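Local coordinates for protein N-acetyltransferase (Trypanosoma brucei, PDB 3I3G) that probably transfers the acetyl group of acetyl-CoA to D-glucosamine 6-phosphate, giving N-acetyl-D-glucosamine 6-phosphate on the route to UDP-N-acetylglucosamine, at residues Phe69-Gln72 / Pro73-Arg76. Residues are numbered along the deposited sequence; the frame is centred on the assembly and turned at random.
Sequences FCHQ and PTGR. Unlike the reference sequence in segment 73-76: R76 (reference Gly).
H71 meets P73, T74, G75 and R76 round a tight beta hairpin turn, the surface loop that links strand 65-71 to the antiparallel strand 76-86 in this GNAT-family acetyltransferase. The turn illustrates how a G1 beta bulge closes a hairpin: G75 and R76 both face H71, and G75 supplies the positive phi (80°). The carbonyl of H71 is gripped twice, nearly head-on by G75 N (G75 N to H71 O, 2.6 Å) and from above its plane by T74 N at a longer 3.1 Å from H71 O. H71 also donates: its N gives a nearly straight bond to R76 O (2.9 Å, 166° at the hydrogen).

The imidazole adds side-chain contacts to these backbone bonds. With CG anti to the backbone N (chi1 -176°), the ring swings back over the turn, where P73 CD sits 3.6 Å from the H71 ring centroid and almost exactly on its normal, a CH-pi contact, while P73 CG lies over CE1. At the ring edge, H71 ND1 and T74 OG1 share a hydrogen bond of 3.0 Å; together the two contacts should restrain the ring's tilt and rotation. T74 OG1 also takes a weak bond from R76 N. Alongside the bulge, C70 SG lies 3.4 Å from G75 CA.

R76 NH1 forms a salt bridge with D105, and R76 touches Y108, which H71 also contacts. C70 and Q72 bond through their backbones to E22 and D20 along the strand 21-25 side, and at the other end of the segment F69 packs on L113, A116 and L117 of helix 113-127.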
loop_
_atom_site.group_PDB
_atom_site.type_symbol
_atom_site.label_atom_id
_atom_site.label_comp_id
_atom_site.label_asym_id
_atom_site.label_seq_id
_atom_site.Cartn_x
_atom_site.Cartn_y
_atom_site.Cartn_z
ATOM N N PHE A 69 -17.274 -11.840 0.783
ATOM C CA PHE A 69 -18.657 -12.275 0.721
ATOM C C PHE A 69 -18.675 -13.785 0.556
ATOM O O PHE A 69 -17.993 -14.331 -0.313
ATOM C CB PHE A 69 -19.400 -11.604 -0.433
ATOM C CG PHE A 69 -20.092 -10.330 -0.046
ATOM C CD1 PHE A 69 -21.226 -10.362 0.750
ATOM C CD2 PHE A 69 -19.614 -9.106 -0.476
ATOM C CE1 PHE A 69 -21.868 -9.193 1.111
ATOM C CE2 PHE A 69 -20.254 -7.935 -0.120
ATOM C CZ PHE A 69 -21.381 -7.979 0.676
ATOM N N CYS A 70 -19.449 -14.457 1.400
ATOM C CA CYS A 70 -19.514 -15.910 1.377
ATOM C C CYS A 70 -20.947 -16.397 1.206
ATOM O O CYS A 70 -21.860 -15.925 1.884
ATOM C CB CYS A 70 -18.914 -16.487 2.663
ATOM S SG CYS A 70 -19.108 -18.278 2.869
ATOM N N HIS A 71 -21.139 -17.333 0.285
ATOM C CA HIS A 71 -22.405 -18.036 0.175
ATOM C C HIS A 71 -22.456 -19.065 1.300
ATOM O O HIS A 71 -21.935 -20.172 1.168
ATOM C CB HIS A 71 -22.528 -18.715 -1.188
ATOM C CG HIS A 71 -23.847 -19.386 -1.411
ATOM N ND1 HIS A 71 -23.989 -20.758 -1.441
ATOM C CD2 HIS A 71 -25.086 -18.875 -1.605
ATOM C CE1 HIS A 71 -25.258 -21.062 -1.650
ATOM N NE2 HIS A 71 -25.944 -19.938 -1.752
ATOM N N GLN A 72 -23.076 -18.682 2.412
ATOM C CA GLN A 72 -23.045 -19.486 3.633
ATOM C C GLN A 72 -23.338 -20.974 3.441
ATOM O O GLN A 72 -22.631 -21.820 3.988
ATOM C CB GLN A 72 -23.983 -18.902 4.692
ATOM C CG GLN A 72 -23.274 -18.094 5.763
ATOM C CD GLN A 72 -24.097 -17.967 7.028
ATOM O OE1 GLN A 72 -23.601 -18.196 8.134
ATOM N NE2 GLN A 72 -25.368 -17.612 6.873
ATOM N N PRO A 73 -24.389 -21.298 2.675
ATOM C CA PRO A 73 -24.798 -22.691 2.511
ATOM C C PRO A 73 -23.662 -23.600 2.043
ATOM O O PRO A 73 -23.551 -24.735 2.506
ATOM C CB PRO A 73 -25.893 -22.610 1.442
ATOM C CG PRO A 73 -26.441 -21.231 1.572
ATOM C CD PRO A 73 -25.272 -20.368 1.952
ATOM N N THR A 74 -22.828 -23.102 1.137
ATOM C CA THR A 74 -21.744 -23.904 0.575
ATOM C C THR A 74 -20.373 -23.391 1.003
ATOM O O THR A 74 -19.372 -24.097 0.881
ATOM C CB THR A 74 -21.796 -23.925 -0.962
ATOM O OG1 THR A 74 -21.659 -22.588 -1.462
ATOM C CG2 THR A 74 -23.112 -24.515 -1.446
ATOM N N GLY A 75 -20.334 -22.158 1.496
ATOM C CA GLY A 75 -19.084 -21.540 1.918
ATOM C C GLY A 75 -18.266 -20.990 0.764
ATOM O O GLY A 75 -17.113 -20.596 0.944
ATOM N N ARG A 76 -18.856 -20.955 -0.427
ATOM C CA ARG A 76 -18.135 -20.461 -1.596
ATOM C C ARG A 76 -17.874 -18.962 -1.487
ATOM O O ARG A 76 -18.780 -18.182 -1.190
ATOM C CB ARG A 76 -18.887 -20.783 -2.891
ATOM C CG ARG A 76 -17.995 -20.761 -4.126
ATOM C CD ARG A 76 -18.732 -21.230 -5.371
ATOM N NE ARG A 76 -19.646 -20.214 -5.881
ATOM C CZ ARG A 76 -19.301 -19.272 -6.751
ATOM N NH1 ARG A 76 -18.058 -19.213 -7.209
ATOM N NH2 ARG A 76 -20.197 -18.387 -7.164
#